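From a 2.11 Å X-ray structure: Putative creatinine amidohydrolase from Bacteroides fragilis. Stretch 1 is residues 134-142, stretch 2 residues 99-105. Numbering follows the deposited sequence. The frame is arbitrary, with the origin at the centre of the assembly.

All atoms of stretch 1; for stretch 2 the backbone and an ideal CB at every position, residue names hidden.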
ATOM      1  N   PHE F 134       4.387 -12.542 -13.563  1.00 24.49           N
ATOM      2  CA  PHE F 134       2.968 -12.687 -13.795  1.00 25.57           C
ATOM      3  C   PHE F 134       2.344 -11.425 -14.391  1.00 26.42           C
ATOM      4  O   PHE F 134       1.417 -11.512 -15.182  1.00 27.41           O
ATOM      5  CB  PHE F 134       2.274 -13.051 -12.473  1.00 26.97           C
ATOM      6  CG  PHE F 134       2.666 -14.409 -11.934  1.00 27.60           C
ATOM      7  CD1 PHE F 134       2.452 -15.547 -12.683  1.00 28.85           C
ATOM      8  CD2 PHE F 134       3.237 -14.545 -10.684  1.00 25.18           C
ATOM      9  CE1 PHE F 134       2.819 -16.793 -12.206  1.00 27.71           C
ATOM     10  CE2 PHE F 134       3.605 -15.783 -10.205  1.00 25.01           C
ATOM     11  CZ  PHE F 134       3.389 -16.905 -10.957  1.00 27.05           C
ATOM     12  N   GLU F 135       2.848 -10.255 -13.997  1.00 27.36           N
ATOM     13  CA  GLU F 135       2.350  -8.980 -14.524  1.00 30.35           C
ATOM     14  C   GLU F 135       2.838  -8.739 -15.943  1.00 25.86           C
ATOM     15  O   GLU F 135       2.116  -8.155 -16.738  1.00 25.31           O
ATOM     16  CB  GLU F 135       2.854  -7.776 -13.718  1.00 29.76           C
ATOM     17  CG  GLU F 135       2.334  -7.552 -12.321  1.00 42.59           C
ATOM     18  CD  GLU F 135       2.773  -6.156 -11.815  1.00 44.14           C
ATOM     19  OE1 GLU F 135       2.220  -5.131 -12.309  1.00 64.42           O
ATOM     20  OE2 GLU F 135       3.692  -6.081 -10.962  1.00 59.88           O
ATOM     21  N   TYR F 136       4.083  -9.117 -16.233  1.00 23.32           N
ATOM     22  CA  TYR F 136       4.697  -8.909 -17.544  1.00 22.19           C
ATOM     23  C   TYR F 136       5.278 -10.240 -18.016  1.00 23.25           C
ATOM     24  O   TYR F 136       6.528 -10.433 -17.965  1.00 20.99           O
ATOM     25  CB  TYR F 136       5.845  -7.870 -17.452  1.00 22.71           C
ATOM     26  CG  TYR F 136       5.422  -6.482 -16.983  1.00 20.17           C
ATOM     27  CD1 TYR F 136       4.984  -5.513 -17.886  1.00 24.86           C
ATOM     28  CD2 TYR F 136       5.460  -6.149 -15.647  1.00 24.01           C
ATOM     29  CE1 TYR F 136       4.577  -4.256 -17.443  1.00 25.03           C
ATOM     30  CE2 TYR F 136       5.056  -4.907 -15.194  1.00 22.38           C
ATOM     31  CZ  TYR F 136       4.638  -3.969 -16.088  1.00 24.55           C
ATOM     32  OH  TYR F 136       4.286  -2.755 -15.605  1.00 21.41           O
ATOM     33  N   PRO F 137       4.403 -11.175 -18.449  1.00 24.51           N
ATOM     34  CA  PRO F 137       4.853 -12.524 -18.853  1.00 25.86           C
ATOM     35  C   PRO F 137       5.780 -12.594 -20.107  1.00 25.62           C
ATOM     36  O   PRO F 137       6.463 -13.584 -20.301  1.00 27.25           O
ATOM     37  CB  PRO F 137       3.550 -13.296 -19.054  1.00 24.37           C
ATOM     38  CG  PRO F 137       2.505 -12.300 -19.193  1.00 25.86           C
ATOM     39  CD  PRO F 137       2.945 -11.025 -18.557  1.00 26.17           C
ATOM     40  N   ASP F 138       5.857 -11.523 -20.879  1.00 25.68           N
ATOM     41  CA  ASP F 138       6.744 -11.426 -22.036  1.00 26.05           C
ATOM     42  C   ASP F 138       8.101 -10.727 -21.746  1.00 24.65           C
ATOM     43  O   ASP F 138       8.905 -10.526 -22.667  1.00 23.42           O
ATOM     44  CB  ASP F 138       6.010 -10.724 -23.215  1.00 27.04           C
ATOM     45  CG  ASP F 138       5.442  -9.321 -22.855  1.00 33.89           C
ATOM     46  OD1 ASP F 138       5.431  -8.884 -21.662  1.00 32.86           O
ATOM     47  OD2 ASP F 138       4.957  -8.662 -23.804  1.00 44.14           O
ATOM     48  N   PHE F 139       8.364 -10.397 -20.473  1.00 23.49           N
ATOM     49  CA  PHE F 139       9.533  -9.599 -20.079  1.00 21.41           C
ATOM     50  C   PHE F 139      10.454 -10.465 -19.220  1.00 21.05           C
ATOM     51  O   PHE F 139      10.091 -10.877 -18.150  1.00 22.05           O
ATOM     52  CB  PHE F 139       9.067  -8.345 -19.335  1.00 22.64           C
ATOM     53  CG  PHE F 139      10.104  -7.247 -19.245  1.00 22.60           C
ATOM     54  CD1 PHE F 139      11.179  -7.353 -18.401  1.00 30.27           C
ATOM     55  CD2 PHE F 139       9.967  -6.086 -19.981  1.00 25.21           C
ATOM     56  CE1 PHE F 139      12.120  -6.340 -18.333  1.00 32.14           C
ATOM     57  CE2 PHE F 139      10.901  -5.072 -19.901  1.00 24.08           C
ATOM     58  CZ  PHE F 139      11.972  -5.197 -19.092  1.00 23.59           C
ATOM     59  N   LEU F 140      11.639 -10.766 -19.723  1.00 21.22           N
ATOM     60  CA  LEU F 140      12.589 -11.612 -19.030  1.00 21.82           C
ATOM     61  C   LEU F 140      13.452 -10.771 -18.084  1.00 21.26           C
ATOM     62  O   LEU F 140      14.123  -9.861 -18.534  1.00 22.16           O
ATOM     63  CB  LEU F 140      13.478 -12.284 -20.061  1.00 22.37           C
ATOM     64  CG  LEU F 140      14.527 -13.272 -19.558  1.00 25.28           C
ATOM     65  CD1 LEU F 140      13.860 -14.423 -18.819  1.00 23.36           C
ATOM     66  CD2 LEU F 140      15.388 -13.782 -20.731  1.00 23.05           C
ATOM     67  N   ILE F 141      13.443 -11.095 -16.791  1.00 20.22           N
ATOM     68  CA  ILE F 141      14.296 -10.445 -15.803  1.00 19.19           C
ATOM     69  C   ILE F 141      15.173 -11.489 -15.112  1.00 19.28           C
ATOM     70  O   ILE F 141      14.654 -12.396 -14.444  1.00 19.37           O
ATOM     71  CB  ILE F 141      13.462  -9.701 -14.722  1.00 19.96           C
ATOM     72  CG1 ILE F 141      12.389  -8.819 -15.355  1.00 20.79           C
ATOM     73  CG2 ILE F 141      14.373  -8.861 -13.801  1.00 17.73           C
ATOM     74  CD1 ILE F 141      11.583  -8.056 -14.330  1.00 20.17           C
ATOM     75  N   ALA F 142      16.503 -11.358 -15.270  1.00 19.41           N
ATOM     76  CA  ALA F 142      17.488 -12.164 -14.538  1.00 18.42           C
ATOM     77  C   ALA F 142      18.129 -11.320 -13.426  1.00 18.38           C
ATOM     78  O   ALA F 142      18.065 -10.093 -13.474  1.00 18.49           O
ATOM     79  CB  ALA F 142      18.555 -12.713 -15.488  1.00 16.16           C
ATOM     80  N   UNK F  99      11.650  -1.079  -9.037  1.00 16.34           N
ATOM     81  CA  UNK F  99      11.760  -2.055 -10.145  1.00 16.82           C
ATOM     82  C   UNK F  99      10.481  -2.112 -10.976  1.00 17.33           C
ATOM     83  O   UNK F  99      10.537  -2.190 -12.197  1.00 18.25           O
ATOM     84  CB  UNK F  99      12.076  -3.448  -9.598  1.00 16.82           C
ATOM     85  N   UNK F 100       9.325  -2.065 -10.326  1.00 18.17           N
ATOM     86  CA  UNK F 100       8.046  -1.924 -11.032  1.00 18.05           C
ATOM     87  C   UNK F 100       8.054  -0.750 -11.977  1.00 17.84           C
ATOM     88  O   UNK F 100       7.639  -0.877 -13.127  1.00 17.07           O
ATOM     89  CB  UNK F 100       6.896  -1.769 -10.035  1.00 18.05           C
ATOM     90  N   UNK F 101       8.531   0.405 -11.505  1.00 16.73           N
ATOM     91  CA  UNK F 101       8.503   1.611 -12.342  1.00 17.05           C
ATOM     92  C   UNK F 101       9.496   1.510 -13.504  1.00 17.48           C
ATOM     93  O   UNK F 101       9.182   1.931 -14.599  1.00 18.80           O
ATOM     94  CB  UNK F 101       8.815   2.848 -11.497  1.00 17.05           C
ATOM     95  N   UNK F 102      10.656   0.912 -13.277  1.00 17.27           N
ATOM     96  CA  UNK F 102      11.666   0.728 -14.311  1.00 16.04           C
ATOM     97  C   UNK F 102      11.160  -0.224 -15.393  1.00 16.68           C
ATOM     98  O   UNK F 102      11.260   0.079 -16.583  1.00 18.33           O
ATOM     99  CB  UNK F 102      12.966   0.199 -13.701  1.00 16.04           C
ATOM    100  N   UNK F 103      10.598  -1.351 -14.980  1.00 17.01           N
ATOM    101  CA  UNK F 103      10.093  -2.373 -15.900  1.00 17.47           C
ATOM    102  C   UNK F 103       8.878  -1.884 -16.712  1.00 18.16           C
ATOM    103  O   UNK F 103       8.804  -2.099 -17.917  1.00 19.25           O
ATOM    104  CB  UNK F 103       9.717  -3.631 -15.115  1.00 17.47           C
ATOM    105  N   UNK F 104       7.942  -1.216 -16.049  1.00 16.95           N
ATOM    106  CA  UNK F 104       6.830  -0.596 -16.722  1.00 16.10           C
ATOM    107  C   UNK F 104       7.287   0.293 -17.874  1.00 18.40           C
ATOM    108  O   UNK F 104       6.746   0.197 -18.993  1.00 19.53           O
ATOM    109  CB  UNK F 104       6.004   0.216 -15.722  1.00 16.10           C
ATOM    110  N   UNK F 105       8.226   1.189 -17.578  1.00 18.00           N
ATOM    111  CA  UNK F 105       8.794   2.098 -18.590  1.00 18.09           C
ATOM    112  C   UNK F 105       9.511   1.364 -19.707  1.00 17.33           C
ATOM    113  O   UNK F 105       9.172   1.527 -20.874  1.00 17.52           O
ATOM    114  CB  UNK F 105       9.766   3.077 -17.929  1.00 18.09           C
TER

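All seven positions of stretch 2 have helical phi/psi, from -70° to -51° and from -54° to -37°, so none calls for glycine, and proline would forfeit a backbone NH wherever that NH is bonded. Stretch 1 meets the helix with the end of a helix (Glu135), a type I turn from Tyr136 to Phe139, closed by Phe139 N to Tyr136 O at 3.1 Å, and the start of a strand that carries Ile141.

At position 99 CA-to-CB runs sideways, and no atom of stretch 1 lies within 5.5 Å of the ideal CB. Only a side chain of some length could approach, and many would be compatible. The residue is Leu99 (chi1 t, chi2 p), whose end comes nearer than its CB, with Leu99 CD2 5.0 Å from Ile141 CD1. Its O accepts from the N of position 103 at 2.9 Å.

Position 100 also points sideways, with its ideal CB 5.5 Å from Glu135 OE2. A carboxylate there favours a basic or neutral polar side chain on charge alone; an acid would need help. The residue is nevertheless Glu100, and Glu100 OE2 lies 3.9 Å from Glu135 OE2, a pair of like charges. Water 1 mediates between them, donating to Glu100 OE2 and to Glu135 OE2 at 2.6 Å each. The backbone contributes too: water 2 donates to Glu100 O at 2.8 Å and lies 2.8 Å from Tyr136 OH, joining the helix to the phenol.

Position 101 points away from stretch 1, which therefore sets little constraint. It is Asp101, with its carboxylate hydrogen-bonded elsewhere in the structure. Position 102 is out of reach, and stretch 1 cannot select among side chains; it is Ile102.

Position 103 is the most tightly specified. CA-to-CB points toward stretch 1, and the ideal CB lies 4.8 Å from Phe139 CZ, 4.8 Å from Tyr136 CE2 and 4.9 Å from Ile141 CD1. Two aromatic rings and an aliphatic end suit a compact apolar group; alanine, valine or isoleucine could be considered. The residue is Val103 (chi1 t), which has 93 Å² covered by stretch 1, the largest share in stretch 2. Its CG1 sits over a face of each ring: 4.0 Å from the Tyr136 ring centroid and 17° off the normal, and 4.1 Å from the Phe139 ring centroid and 2° off the normal. Both are CH-pi contacts. The other methyl, Val103 CG2, packs 3.8 Å from Ile141 CD1, so the branched CB serves both surfaces.

At position 104 CA-to-CB points away overall, yet the ideal CB is 3.4 Å from Tyr136 OH. A small side chain, such as alanine, serine or cysteine, is plausible beside this hydroxyl. It is Ser104 (chi1 t), whose CB touches Tyr136 OH at 3.4 Å. Water 3 links the two hydroxyls, 3.1 Å from Ser104 OG and 2.7 Å from Tyr136 OH.

Position 105 points away and meets nothing of stretch 1, leaving the choice open; it is Ser105, its OG hydrogen-bonded elsewhere in the structure.

Stretch 2 (99-105) LEDIVSS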
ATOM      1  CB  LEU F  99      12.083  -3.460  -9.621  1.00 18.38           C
ATOM      2  CG  LEU F  99      12.351  -4.592 -10.633  1.00 16.82           C
ATOM      3  CD1 LEU F  99      13.493  -4.215 -11.597  1.00 13.48           C
ATOM      4  CD2 LEU F  99      12.662  -5.865  -9.921  1.00 13.46           C
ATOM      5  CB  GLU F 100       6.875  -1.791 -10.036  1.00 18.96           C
ATOM      6  CG  GLU F 100       6.594  -3.136  -9.329  1.00 21.28           C
ATOM      7  CD  GLU F 100       5.528  -3.082  -8.245  1.00 23.74           C
ATOM      8  OE1 GLU F 100       5.171  -1.978  -7.823  1.00 20.62           O
ATOM      9  OE2 GLU F 100       5.068  -4.183  -7.826  1.00 27.26           O
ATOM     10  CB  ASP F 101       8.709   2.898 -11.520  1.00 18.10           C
ATOM     11  CG  ASP F 101       7.503   3.240 -10.640  1.00 20.74           C
ATOM     12  OD1 ASP F 101       6.437   2.624 -10.781  1.00 21.21           O
ATOM     13  OD2 ASP F 101       7.625   4.124  -9.791  1.00 22.09           O
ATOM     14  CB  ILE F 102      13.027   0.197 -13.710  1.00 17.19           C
ATOM     15  CG1 ILE F 102      13.616   1.264 -12.781  1.00 17.66           C
ATOM     16  CG2 ILE F 102      14.019  -0.241 -14.853  1.00 14.02           C
ATOM     17  CD1 ILE F 102      14.830   0.833 -11.977  1.00 14.27           C
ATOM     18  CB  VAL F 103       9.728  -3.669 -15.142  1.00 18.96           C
ATOM     19  CG1 VAL F 103       8.939  -4.630 -16.046  1.00 16.06           C
ATOM     20  CG2 VAL F 103      10.990  -4.325 -14.587  1.00 18.36           C
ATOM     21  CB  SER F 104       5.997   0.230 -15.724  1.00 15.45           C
ATOM     22  OG  SER F 104       4.904   0.849 -16.375  1.00 23.26           O
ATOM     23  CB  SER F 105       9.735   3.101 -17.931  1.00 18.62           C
ATOM     24  OG  SER F 105       8.986   4.060 -17.211  1.00 20.65           O
TER
HETATM   25  O   HOH W   1       5.116  -6.556  -8.818  1.00 26.11           O
HETATM   26  O   HOH W   2       5.116  -2.105 -13.045  1.00 26.63           O
HETATM   27  O   HOH W   3       2.627  -1.184 -17.123  1.00 37.19           O
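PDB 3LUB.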